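Local coordinates for protein neurotoxin (Clostridium botulinum, PDB 2QN0) that acts as the zinc-dependent light chain protease of botulinum neurotoxin type C1, which probably cleaves SNARE proteins of the nerve terminal, at residues A[110-115]-A[154-158]; A[115-120]-A[184-189]; A[328-332]-A[349-353]. One frame throughout, in Å; residues are numbered along the deposited sequence.

Interaction 1: A[110-115]-A[154-158]; sequences LSTDIP and PSVII
Ser-155 reaches across to the end of helix 101-112, where the chain turns away from helical geometry at Asp-113. Ser-155 CB comes first, 3.5 Å from the carbonyl O of Leu-110, one of the last residues of that helix. From there OG stands anti to the carbonyl carbon (chi1 -75°), a rotation that carries the hydroxyl on toward the turn. Ser-155 OG ends 3.3 Å from Asp-113 O and 3.8 Å from Pro-115 CD, so a polar and an apolar neighbour share the tip. One water completes the link: it lies 2.6 Å from Ser-155 OG and within hydrogen-bonding distance of Leu-110 O and Asp-113 O, though it has more acceptors in reach than protons to give. It joins a carbonyl of the last helical turn and one just beyond it to the serine just before strand 156-159. Next along the chain, Val-156 adds an apolar touch, its CG2 meeting Leu-110 CD2 at 4.1 Å as the two side chains pass at a slant. Leu-110 packs on Leu-231, Met-235 and Leu-238 of helix 223-238, the helix that carries the zinc-binding histidines, while Val-156 begins strand 156-159, which runs parallel to strands 43-46 and 190-193 on its two sides.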
loop_
_atom_site.group_PDB
_atom_site.type_symbol
_atom_site.label_atom_id
_atom_site.label_comp_id
_atom_site.label_asym_id
_atom_site.label_seq_id
_atom_site.Cartn_x
_atom_site.Cartn_y
_atom_site.Cartn_z
ATOM N N LEU A 110 9.694 4.053 1.341
ATOM C CA LEU A 110 9.063 3.427 0.183
ATOM C C LEU A 110 9.515 4.008 -1.157
ATOM O O LEU A 110 9.542 3.303 -2.164
ATOM C CB LEU A 110 7.541 3.540 0.287
ATOM C CG LEU A 110 6.871 2.640 1.329
ATOM C CD1 LEU A 110 5.379 2.947 1.388
ATOM C CD2 LEU A 110 7.098 1.178 0.960
ATOM N N SER A 111 9.873 5.286 -1.169
ATOM C CA SER A 111 10.281 5.933 -2.410
ATOM C C SER A 111 11.780 5.938 -2.647
ATOM O O SER A 111 12.227 6.341 -3.718
ATOM C CB SER A 111 9.769 7.378 -2.441
ATOM O OG SER A 111 10.440 8.178 -1.484
ATOM N N THR A 112 12.551 5.481 -1.662
ATOM C CA THR A 112 14.007 5.469 -1.782
ATOM C C THR A 112 14.634 4.076 -1.785
ATOM O O THR A 112 15.442 3.764 -2.657
ATOM C CB THR A 112 14.651 6.289 -0.647
ATOM O OG1 THR A 112 14.117 7.619 -0.663
ATOM C CG2 THR A 112 16.160 6.353 -0.827
ATOM N N ASP A 113 14.287 3.242 -0.808
ATOM C CA ASP A 113 14.855 1.897 -0.767
ATOM C C ASP A 113 14.231 1.038 -1.852
ATOM O O ASP A 113 13.069 1.221 -2.208
ATOM C CB ASP A 113 14.658 1.255 0.610
ATOM C CG ASP A 113 15.596 1.834 1.655
ATOM O OD1 ASP A 113 16.715 2.239 1.280
ATOM O OD2 ASP A 113 15.232 1.874 2.847
ATOM N N ILE A 114 15.006 0.098 -2.380
ATOM C CA ILE A 114 14.521 -0.751 -3.457
ATOM C C ILE A 114 14.554 -2.244 -3.145
ATOM O O ILE A 114 15.248 -2.690 -2.233
ATOM C CB ILE A 114 15.365 -0.544 -4.733
ATOM C CG1 ILE A 114 16.795 -1.037 -4.488
ATOM C CG2 ILE A 114 15.399 0.937 -5.107
ATOM C CD1 ILE A 114 17.607 -1.234 -5.761
ATOM N N PRO A 115 13.777 -3.035 -3.899
ATOM C CA PRO A 115 13.759 -4.483 -3.688
ATOM C C PRO A 115 15.147 -4.980 -4.069
ATOM O O PRO A 115 15.791 -4.396 -4.943
ATOM C CB PRO A 115 12.726 -4.967 -4.700
ATOM C CG PRO A 115 11.782 -3.814 -4.802
ATOM C CD PRO A 115 12.719 -2.628 -4.841
ATOM N N PRO A 154 9.706 0.746 -10.509
ATOM C CA PRO A 154 8.966 1.370 -9.412
ATOM C C PRO A 154 9.090 0.453 -8.196
ATOM O O PRO A 154 9.308 -0.750 -8.347
ATOM C CB PRO A 154 7.519 1.386 -9.922
ATOM C CG PRO A 154 7.649 1.271 -11.417
ATOM C CD PRO A 154 8.798 0.311 -11.582
ATOM N N SER A 155 8.972 1.011 -6.997
ATOM C CA SER A 155 9.004 0.183 -5.796
ATOM C C SER A 155 7.547 -0.042 -5.410
ATOM O O SER A 155 7.176 -1.094 -4.884
ATOM C CB SER A 155 9.742 0.884 -4.657
ATOM O OG SER A 155 11.141 0.847 -4.876
ATOM N N VAL A 156 6.724 0.962 -5.695
ATOM C CA VAL A 156 5.299 0.906 -5.401
ATOM C C VAL A 156 4.503 1.579 -6.514
ATOM O O VAL A 156 4.843 2.676 -6.956
ATOM C CB VAL A 156 4.955 1.641 -4.083
ATOM C CG1 VAL A 156 3.444 1.585 -3.838
ATOM C CG2 VAL A 156 5.710 1.023 -2.914
ATOM N N ILE A 157 3.458 0.905 -6.978
ATOM C CA ILE A 157 2.577 1.484 -7.986
ATOM C C ILE A 157 1.181 1.510 -7.377
ATOM O O ILE A 157 0.641 0.470 -7.000
ATOM C CB ILE A 157 2.502 0.646 -9.278
ATOM C CG1 ILE A 157 3.873 0.573 -9.948
ATOM C CG2 ILE A 157 1.484 1.276 -10.239
ATOM C CD1 ILE A 157 3.878 -0.262 -11.220
ATOM N N ILE A 158 0.610 2.702 -7.251
ATOM C CA ILE A 158 -0.738 2.826 -6.718
ATOM C C ILE A 158 -1.686 2.886 -7.911
ATOM O O ILE A 158 -1.460 3.655 -8.846
ATOM C CB ILE A 158 -0.891 4.112 -5.888
ATOM C CG1 ILE A 158 0.003 4.023 -4.648
ATOM C CG2 ILE A 158 -2.357 4.318 -5.506
ATOM C CD1 ILE A 158 0.088 5.291 -3.867
HETATM O O HOH W 1 11.894 2.951 -3.543
#

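Interaction 2: A[115-120]-A[184-189]; sequences PFPGNN and EGFGAL
Phe-116 and Phe-186 bring two irregular loops together through one backbone bond and a pair of rings. The direct hydrogen bond runs from Phe-116 N to Phe-186 O, 2.8 Å long and nearly straight at 172°, with the donor tilted from the carbonyl plane. Two waters extend the polar contact: one donates to both Gly-118 O and Gly-187 O, and the other accepts from Asn-120 N and probably donates to Glu-184 OE1. The far oxygen of that carboxylate, OE2, is hydrogen-bonded to Thr-179, which probably helps to fix its rotation.

Neither segment forms helix or strand, and the first is bent by an inverse gamma turn centred on Pro-117. Beyond the turn, the chain passes over a face of the Phe-186 ring. With no regular structure here, backbone of Gly-118 and Asn-119 is laid directly on that face; Gly-118 and Gly-187 both have backbone angles that would press a CB against the preceding carbonyl.

Among the apolar contacts, Asn-119 CA makes a CH-pi interaction 3.9 Å from the Phe-186 centroid, almost on the ring normal. Phe-116 CD2 approaches the edge of that ring, 3.6 Å from Phe-186 CD1, with the two planes inclined at 57°. Phe-116 has CG anti to its N (chi1 179°), which directs its ring beside Phe-186; both rings also pack on Ile-300 of helix 283-304. At the other end, Pro-115 CG lies 3.7 Å from Ala-188 C, its pyrrolidine ring resting against the backbone that leads into strand 190-193.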
loop_
_atom_site.group_PDB
_atom_site.type_symbol
_atom_site.label_atom_id
_atom_site.label_comp_id
_atom_site.label_asym_id
_atom_site.label_seq_id
_atom_site.Cartn_x
_atom_site.Cartn_y
_atom_site.Cartn_z
ATOM N N PRO A 115 13.777 -3.035 -3.899
ATOM C CA PRO A 115 13.759 -4.483 -3.688
ATOM C C PRO A 115 15.147 -4.980 -4.069
ATOM O O PRO A 115 15.791 -4.396 -4.943
ATOM C CB PRO A 115 12.726 -4.967 -4.700
ATOM C CG PRO A 115 11.782 -3.814 -4.802
ATOM C CD PRO A 115 12.719 -2.628 -4.841
ATOM N N PHE A 116 15.629 -6.028 -3.412
ATOM C CA PHE A 116 16.925 -6.568 -3.796
ATOM C C PHE A 116 16.701 -7.037 -5.232
ATOM O O PHE A 116 15.670 -7.636 -5.538
ATOM C CB PHE A 116 17.296 -7.772 -2.932
ATOM C CG PHE A 116 18.617 -8.391 -3.302
ATOM C CD1 PHE A 116 19.772 -8.066 -2.601
ATOM C CD2 PHE A 116 18.705 -9.283 -4.365
ATOM C CE1 PHE A 116 21.002 -8.623 -2.956
ATOM C CE2 PHE A 116 19.929 -9.844 -4.730
ATOM C CZ PHE A 116 21.077 -9.512 -4.023
ATOM N N PRO A 117 17.656 -6.767 -6.136
ATOM C CA PRO A 117 17.469 -7.204 -7.522
ATOM C C PRO A 117 17.653 -8.708 -7.708
ATOM O O PRO A 117 18.726 -9.172 -8.094
ATOM C CB PRO A 117 18.508 -6.382 -8.285
ATOM C CG PRO A 117 19.608 -6.232 -7.289
ATOM C CD PRO A 117 18.864 -5.936 -6.000
ATOM N N GLY A 118 16.595 -9.460 -7.423
ATOM C CA GLY A 118 16.650 -10.901 -7.571
ATOM C C GLY A 118 15.603 -11.629 -6.756
ATOM O O GLY A 118 14.816 -11.014 -6.031
ATOM N N ASN A 119 15.573 -12.950 -6.901
ATOM C CA ASN A 119 14.649 -13.783 -6.147
ATOM C C ASN A 119 15.350 -15.091 -5.794
ATOM O O ASN A 119 16.558 -15.224 -5.997
ATOM C CB ASN A 119 13.358 -14.055 -6.936
ATOM C CG ASN A 119 13.599 -14.810 -8.229
ATOM O OD1 ASN A 119 14.620 -15.476 -8.398
ATOM N ND2 ASN A 119 12.639 -14.723 -9.145
ATOM N N ASN A 120 14.597 -16.051 -5.271
ATOM C CA ASN A 120 15.172 -17.331 -4.869
ATOM C C ASN A 120 15.980 -18.027 -5.963
ATOM O O ASN A 120 16.976 -18.689 -5.671
ATOM C CB ASN A 120 14.067 -18.272 -4.360
ATOM C CG ASN A 120 13.087 -18.685 -5.451
ATOM O OD1 ASN A 120 12.469 -17.843 -6.111
ATOM N ND2 ASN A 120 12.932 -19.994 -5.636
ATOM N N GLU A 184 10.800 -13.347 1.369
ATOM C CA GLU A 184 12.131 -13.925 1.525
ATOM C C GLU A 184 13.311 -12.956 1.593
ATOM O O GLU A 184 14.380 -13.240 1.050
ATOM C CB GLU A 184 12.354 -14.927 0.389
ATOM C CG GLU A 184 11.376 -16.097 0.401
ATOM C CD GLU A 184 11.360 -16.867 -0.910
ATOM O OE1 GLU A 184 12.386 -16.864 -1.620
ATOM O OE2 GLU A 184 10.322 -17.487 -1.225
ATOM N N GLY A 185 13.119 -11.824 2.263
ATOM C CA GLY A 185 14.187 -10.847 2.402
ATOM C C GLY A 185 14.459 -9.939 1.212
ATOM O O GLY A 185 14.792 -8.767 1.389
ATOM N N PHE A 186 14.324 -10.468 0.001
ATOM C CA PHE A 186 14.583 -9.670 -1.202
ATOM C C PHE A 186 13.646 -8.474 -1.302
ATOM O O PHE A 186 14.073 -7.336 -1.507
ATOM C CB PHE A 186 14.365 -10.500 -2.467
ATOM C CG PHE A 186 15.183 -11.755 -2.530
ATOM C CD1 PHE A 186 16.547 -11.703 -2.789
ATOM C CD2 PHE A 186 14.579 -12.995 -2.344
ATOM C CE1 PHE A 186 17.303 -12.873 -2.864
ATOM C CE2 PHE A 186 15.326 -14.169 -2.417
ATOM C CZ PHE A 186 16.690 -14.105 -2.678
ATOM N N GLY A 187 12.358 -8.757 -1.164
ATOM C CA GLY A 187 11.360 -7.720 -1.316
ATOM C C GLY A 187 11.004 -7.751 -2.791
ATOM O O GLY A 187 11.660 -8.452 -3.567
ATOM N N ALA A 188 9.978 -7.006 -3.190
ATOM C CA ALA A 188 9.561 -6.979 -4.587
ATOM C C ALA A 188 8.631 -5.799 -4.815
ATOM O O ALA A 188 8.133 -5.204 -3.866
ATOM C CB ALA A 188 8.841 -8.275 -4.946
ATOM N N LEU A 189 8.403 -5.469 -6.080
ATOM C CA LEU A 189 7.512 -4.368 -6.429
ATOM C C LEU A 189 6.105 -4.671 -5.918
ATOM O O LEU A 189 5.627 -5.800 -6.032
ATOM C CB LEU A 189 7.485 -4.190 -7.955
ATOM C CG LEU A 189 6.522 -3.162 -8.554
ATOM C CD1 LEU A 189 7.054 -2.708 -9.906
ATOM C CD2 LEU A 189 5.124 -3.766 -8.689
HETATM O O HOH W 2 12.460 -9.221 -6.119
HETATM O O HOH W 3 12.026 -15.588 -4.239
#

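Interaction 3: A[328-332]-A[349-353]; sequences RKYRF and ELYNE
Arg-331 lays its guanidinium over Leu-350, whose CD1 sits beneath the centre of one face, 3.8 Å from Arg-331 CZ. The flat cation thereby has a methyl group against its face and polar partners around its rim. Arg-331 grips Glu-353 end-on with two nitrogens: Arg-331 NH1 bonds Glu-353 OE2 at 3.1 Å and 173°, while Arg-331 NH2 reaches Glu-353 OE1 at 3.1 Å along a more bent path of 144°. The guanidinium and carboxylate planes stand 55° apart; OE2 lies in the guanidinium plane, yet NH1 meets that oxygen from above the carboxylate plane. This salt bridge grows out of a helix end. Arg-331, with positive phi, is the C-prime residue of the Schellman motif that terminates helix 319-330, and its chain, extended from CG to NE, spans the gap to helix 344-357. The residue just past one helix thus also grips the other. Glu-349 joins less directly: a water accepts from Arg-331 NH1 at 2.8 Å and donates to Glu-349 OE1 at 2.7 Å. Glu-353 OE1 has a second cationic partner in Arg-109 of helix 101-112, so one carboxylate is shared by two arginines, which probably favours its ionised form.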
loop_
_atom_site.group_PDB
_atom_site.type_symbol
_atom_site.label_atom_id
_atom_site.label_comp_id
_atom_site.label_asym_id
_atom_site.label_seq_id
_atom_site.Cartn_x
_atom_site.Cartn_y
_atom_site.Cartn_z
ATOM N N ARG A 328 22.643 -0.149 3.020
ATOM C CA ARG A 328 21.940 0.863 3.804
ATOM C C ARG A 328 20.487 0.459 4.063
ATOM O O ARG A 328 19.961 0.673 5.154
ATOM C CB ARG A 328 21.966 2.224 3.095
ATOM C CG ARG A 328 23.332 2.909 3.081
ATOM C CD ARG A 328 23.212 4.373 2.656
ATOM N NE ARG A 328 22.827 4.537 1.254
ATOM C CZ ARG A 328 23.676 4.512 0.230
ATOM N NH1 ARG A 328 24.973 4.326 0.438
ATOM N NH2 ARG A 328 23.229 4.682 -1.007
ATOM N N LYS A 329 19.838 -0.116 3.054
ATOM C CA LYS A 329 18.448 -0.553 3.180
ATOM C C LYS A 329 18.259 -1.521 4.348
ATOM O O LYS A 329 17.415 -1.314 5.221
ATOM C CB LYS A 329 17.997 -1.257 1.897
ATOM C CG LYS A 329 16.643 -1.955 2.012
ATOM C CD LYS A 329 16.328 -2.776 0.769
ATOM C CE LYS A 329 15.003 -3.520 0.917
ATOM N NZ LYS A 329 14.773 -4.468 -0.213
ATOM N N TYR A 330 19.056 -2.580 4.344
ATOM C CA TYR A 330 18.971 -3.616 5.367
ATOM C C TYR A 330 19.724 -3.297 6.653
ATOM O O TYR A 330 19.673 -4.067 7.615
ATOM C CB TYR A 330 19.475 -4.934 4.782
ATOM C CG TYR A 330 18.652 -5.439 3.615
ATOM C CD1 TYR A 330 17.341 -5.874 3.799
ATOM C CD2 TYR A 330 19.186 -5.490 2.327
ATOM C CE1 TYR A 330 16.583 -6.350 2.733
ATOM C CE2 TYR A 330 18.434 -5.964 1.251
ATOM C CZ TYR A 330 17.133 -6.393 1.464
ATOM O OH TYR A 330 16.375 -6.873 0.418
ATOM N N ARG A 331 20.416 -2.163 6.668
ATOM C CA ARG A 331 21.186 -1.730 7.832
ATOM C C ARG A 331 22.252 -2.752 8.220
ATOM O O ARG A 331 22.469 -3.029 9.402
ATOM C CB ARG A 331 20.252 -1.458 9.015
ATOM C CG ARG A 331 19.224 -0.372 8.712
ATOM C CD ARG A 331 18.355 -0.042 9.906
ATOM N NE ARG A 331 17.307 0.912 9.547
ATOM C CZ ARG A 331 16.383 1.364 10.390
ATOM N NH1 ARG A 331 16.373 0.952 11.652
ATOM N NH2 ARG A 331 15.465 2.224 9.969
ATOM N N PHE A 332 22.913 -3.309 7.212
ATOM C CA PHE A 332 23.968 -4.282 7.449
ATOM C C PHE A 332 25.223 -3.549 7.894
ATOM O O PHE A 332 25.310 -2.324 7.794
ATOM C CB PHE A 332 24.277 -5.081 6.179
ATOM C CG PHE A 332 23.173 -6.012 5.747
ATOM C CD1 PHE A 332 22.330 -6.607 6.683
ATOM C CD2 PHE A 332 23.024 -6.349 4.405
ATOM C CE1 PHE A 332 21.360 -7.526 6.288
ATOM C CE2 PHE A 332 22.057 -7.269 3.999
ATOM C CZ PHE A 332 21.224 -7.859 4.949
ATOM N N GLU A 349 15.817 -4.018 15.735
ATOM C CA GLU A 349 15.271 -2.669 15.765
ATOM C C GLU A 349 14.483 -2.381 14.488
ATOM O O GLU A 349 13.379 -1.838 14.537
ATOM C CB GLU A 349 16.402 -1.649 15.926
ATOM C CG GLU A 349 15.952 -0.199 15.841
ATOM C CD GLU A 349 17.102 0.778 16.003
ATOM O OE1 GLU A 349 18.127 0.613 15.307
ATOM O OE2 GLU A 349 16.979 1.715 16.820
ATOM N N LEU A 350 15.054 -2.754 13.347
ATOM C CA LEU A 350 14.397 -2.546 12.061
ATOM C C LEU A 350 13.106 -3.354 11.975
ATOM O O LEU A 350 12.050 -2.829 11.602
ATOM C CB LEU A 350 15.331 -2.957 10.919
ATOM C CG LEU A 350 14.735 -2.921 9.507
ATOM C CD1 LEU A 350 14.275 -1.500 9.183
ATOM C CD2 LEU A 350 15.780 -3.386 8.498
ATOM N N TYR A 351 13.187 -4.635 12.325
ATOM C CA TYR A 351 12.013 -5.491 12.268
ATOM C C TYR A 351 10.893 -4.934 13.138
ATOM O O TYR A 351 9.728 -4.960 12.745
ATOM C CB TYR A 351 12.356 -6.913 12.723
ATOM C CG TYR A 351 11.288 -7.928 12.382
ATOM C CD1 TYR A 351 11.251 -8.534 11.127
ATOM C CD2 TYR A 351 10.302 -8.271 13.308
ATOM C CE1 TYR A 351 10.260 -9.460 10.800
ATOM C CE2 TYR A 351 9.306 -9.193 12.991
ATOM C CZ TYR A 351 9.289 -9.782 11.741
ATOM O OH TYR A 351 8.306 -10.692 11.423
ATOM N N ASN A 352 11.243 -4.431 14.319
ATOM C CA ASN A 352 10.242 -3.875 15.222
ATOM C C ASN A 352 9.590 -2.641 14.609
ATOM O O ASN A 352 8.378 -2.460 14.703
ATOM C CB ASN A 352 10.866 -3.510 16.568
ATOM C CG ASN A 352 9.841 -2.981 17.549
ATOM O OD1 ASN A 352 9.806 -1.789 17.848
ATOM N ND2 ASN A 352 8.985 -3.868 18.042
ATOM N N GLU A 353 10.399 -1.790 13.986
ATOM C CA GLU A 353 9.875 -0.590 13.340
ATOM C C GLU A 353 8.849 -0.957 12.274
ATOM O O GLU A 353 7.736 -0.432 12.250
ATOM C CB GLU A 353 11.002 0.190 12.663
ATOM C CG GLU A 353 11.811 1.085 13.576
ATOM C CD GLU A 353 12.985 1.710 12.854
ATOM O OE1 GLU A 353 12.836 2.040 11.656
ATOM O OE2 GLU A 353 14.051 1.877 13.483
HETATM O O HOH W 4 18.265 -0.676 12.991
#

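Followed from the N terminus, interaction 1 begins on the last turn of helix 101-112 and closes a loop of 38 residues, partly strand, when the chain returns at 154-158. Pro-115 belongs to both of the first two contacts, and interaction 2 closes a longer loop at 184-189. Their segments alternate, so these loops cross, and Leu-189 packs on Pro-154 and Ile-157. Interaction 3 follows in series, joining helix 319-330 to helix 344-357 across 16 residues. It still reaches back: Lys-329 NZ bonds Ile-114 O, and Tyr-330 OH bonds Gly-185 O. Together the contacts link strand 156-159 of the mixed sheet and the loop before strand 190-193 to helices 101-112 and 319-330, and the latter to helix 344-357.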